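Side-chain contact in UPF0141 protein yjdB (Campylobacter jejuni subsp. jejuni HB93-13, PDB 4TN0), which probably transfers phosphoethanolamine groups in the periplasm, using a zinc site of the alkaline phosphatase type, and is required for polymyxin resistance and motility: residues M91-K96 with F289-S294. Residues are numbered along the deposited sequence; the frame is centred on the assembly and turned at random.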
loop_
_atom_site.group_PDB
_atom_site.type_symbol
_atom_site.label_atom_id
_atom_site.label_comp_id
_atom_site.label_asym_id
_atom_site.label_seq_id
_atom_site.Cartn_x
_atom_site.Cartn_y
_atom_site.Cartn_z
ATOM N N MET A 91 -8.420 -9.370 6.118
ATOM C CA MET A 91 -7.795 -10.582 5.593
ATOM C C MET A 91 -8.435 -11.855 6.173
ATOM O O MET A 91 -8.516 -12.876 5.509
ATOM C CB MET A 91 -6.281 -10.590 5.883
ATOM C CG MET A 91 -5.511 -9.422 5.298
ATOM S SD MET A 91 -5.584 -9.335 3.509
ATOM C CE MET A 91 -4.886 -10.938 3.092
ATOM N N ASP A 92 -8.804 -11.807 7.443
ATOM C CA ASP A 92 -9.475 -12.927 8.082
ATOM C C ASP A 92 -10.841 -13.149 7.426
ATOM O O ASP A 92 -11.282 -14.274 7.249
ATOM C CB ASP A 92 -9.669 -12.670 9.578
ATOM C CG ASP A 92 -8.370 -12.544 10.319
ATOM O OD1 ASP A 92 -7.516 -13.464 10.222
ATOM O OD2 ASP A 92 -8.205 -11.491 10.981
ATOM N N VAL A 93 -11.531 -12.059 7.115
ATOM C CA VAL A 93 -12.824 -12.163 6.463
ATOM C C VAL A 93 -12.695 -12.793 5.086
ATOM O O VAL A 93 -13.470 -13.683 4.748
ATOM C CB VAL A 93 -13.520 -10.802 6.350
ATOM C CG1 VAL A 93 -14.848 -10.947 5.610
ATOM C CG2 VAL A 93 -13.740 -10.239 7.735
ATOM N N LEU A 94 -11.695 -12.386 4.309
ATOM C CA LEU A 94 -11.514 -12.990 2.988
ATOM C C LEU A 94 -11.121 -14.457 3.104
ATOM O O LEU A 94 -11.568 -15.280 2.309
ATOM C CB LEU A 94 -10.464 -12.248 2.184
ATOM C CG LEU A 94 -10.696 -10.776 1.887
ATOM C CD1 LEU A 94 -9.436 -10.207 1.244
ATOM C CD2 LEU A 94 -11.878 -10.606 0.981
ATOM N N TYR A 95 -10.309 -14.789 4.105
ATOM C CA TYR A 95 -9.858 -16.169 4.288
ATOM C C TYR A 95 -10.985 -17.102 4.695
ATOM O O TYR A 95 -11.114 -18.202 4.163
ATOM C CB TYR A 95 -8.760 -16.244 5.348
ATOM C CG TYR A 95 -8.305 -17.654 5.709
ATOM C CD1 TYR A 95 -7.211 -18.242 5.081
ATOM C CD2 TYR A 95 -8.968 -18.390 6.696
ATOM C CE1 TYR A 95 -6.791 -19.523 5.420
ATOM C CE2 TYR A 95 -8.560 -19.663 7.039
ATOM C CZ TYR A 95 -7.470 -20.227 6.399
ATOM O OH TYR A 95 -7.063 -21.499 6.742
ATOM N N LYS A 96 -11.795 -16.663 5.649
ATOM C CA LYS A 96 -12.858 -17.500 6.172
ATOM C C LYS A 96 -13.992 -17.621 5.159
ATOM O O LYS A 96 -14.861 -18.475 5.288
ATOM C CB LYS A 96 -13.351 -16.956 7.519
ATOM C CG LYS A 96 -14.249 -15.748 7.437
ATOM C CD LYS A 96 -14.608 -15.265 8.831
ATOM C CE LYS A 96 -15.683 -14.191 8.775
ATOM N NZ LYS A 96 -15.870 -13.621 10.126
ATOM N N PHE A 289 -13.899 -9.016 -3.654
ATOM C CA PHE A 289 -14.183 -10.437 -3.809
ATOM C C PHE A 289 -15.671 -10.708 -3.581
ATOM O O PHE A 289 -16.074 -11.847 -3.366
ATOM C CB PHE A 289 -13.312 -11.255 -2.858
ATOM C CG PHE A 289 -11.862 -11.168 -3.187
ATOM C CD1 PHE A 289 -11.276 -12.082 -4.044
ATOM C CD2 PHE A 289 -11.087 -10.135 -2.683
ATOM C CE1 PHE A 289 -9.937 -11.987 -4.370
ATOM C CE2 PHE A 289 -9.751 -10.039 -3.007
ATOM C CZ PHE A 289 -9.176 -10.964 -3.851
ATOM N N ASN A 290 -16.474 -9.649 -3.715
ATOM C CA ASN A 290 -17.932 -9.709 -3.575
ATOM C C ASN A 290 -18.414 -10.344 -2.273
ATOM O O ASN A 290 -19.348 -11.148 -2.287
ATOM C CB ASN A 290 -18.545 -10.476 -4.758
ATOM C CG ASN A 290 -18.229 -9.836 -6.096
ATOM O OD1 ASN A 290 -17.504 -10.408 -6.921
ATOM N ND2 ASN A 290 -18.745 -8.629 -6.306
ATOM N N VAL A 291 -17.772 -10.012 -1.156
ATOM C CA VAL A 291 -18.188 -10.584 0.124
ATOM C C VAL A 291 -19.509 -9.957 0.570
ATOM O O VAL A 291 -19.624 -8.730 0.682
ATOM C CB VAL A 291 -17.117 -10.395 1.231
ATOM C CG1 VAL A 291 -17.657 -10.851 2.577
ATOM C CG2 VAL A 291 -15.861 -11.188 0.897
ATOM N N LYS A 292 -20.506 -10.802 0.819
ATOM C CA LYS A 292 -21.808 -10.302 1.230
ATOM C C LYS A 292 -21.852 -10.277 2.753
ATOM O O LYS A 292 -21.663 -11.300 3.403
ATOM C CB LYS A 292 -22.943 -11.165 0.651
ATOM C CG LYS A 292 -23.055 -11.127 -0.880
ATOM C CD LYS A 292 -23.396 -9.716 -1.388
ATOM C CE LYS A 292 -23.456 -9.607 -2.924
ATOM N NZ LYS A 292 -24.583 -10.350 -3.572
ATOM N N THR A 293 -22.075 -9.090 3.308
ATOM C CA THR A 293 -22.087 -8.895 4.752
ATOM C C THR A 293 -22.589 -7.496 5.060
ATOM O O THR A 293 -22.492 -6.597 4.225
ATOM C CB THR A 293 -20.675 -9.096 5.398
ATOM O OG1 THR A 293 -20.724 -8.750 6.789
ATOM C CG2 THR A 293 -19.614 -8.231 4.703
ATOM N N SER A 294 -23.146 -7.319 6.252
ATOM C CA SER A 294 -23.703 -6.029 6.653
ATOM C C SER A 294 -22.621 -5.003 7.006
ATOM O O SER A 294 -22.878 -3.793 6.994
ATOM C CB SER A 294 -24.652 -6.205 7.832
ATOM O OG SER A 294 -23.966 -6.739 8.945
#
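Phe289 meets Leu94 through one methyl group: Leu94 CD2 lies 3.8 Å from Phe289 CD2 and 4.1 Å from Phe289 CB, so it sits beside the root of the ring and approaches it obliquely. The two side chains run at about a right angle to each other. With CG of Phe289 anti to its carbonyl carbon (chi1 -66°), the side chain is directed to Ile148 of strand 146-152 and Leu20 of strand 18-24; Leu94 also touches Ile148, which therefore borders both partners.

Asn290 makes the turn that brings the next side chain back to helix 90-96. Its positive phi (53°) marks it as the C-prime residue of a Schellman motif closing helix 281-288, in which Val291 N bonds to Leu286 O.

Val291 then divides its two methyls between neighbouring helix residues. Its CG2 reaches Leu94 CD2 at 4.0 Å, so that single leucine methyl touches both Phe289 and Val291. Its CG1, anti to the backbone N (chi1 173°), meets Val93 CG1 at 4.1 Å, and Val93 also rests on Leu286. All four touching residues are buried, and no hydrogen bond crosses between the segments; the evidence is for purely apolar contact, modest at 167 Å² summed over both sides.

Beyond Val291 the chain departs: Lys292 pairs by backbone with Tyr10, and Thr293 OG1 bonds to Asp8 OD1, which ties this part of the loop to the N-terminal segment.

The arrangement joins helix 90-96 to the loop after helix 281-288 against one side of the central mixed sheet, as expected of the layered alpha/beta fold of the alkaline phosphatase-like superfamily.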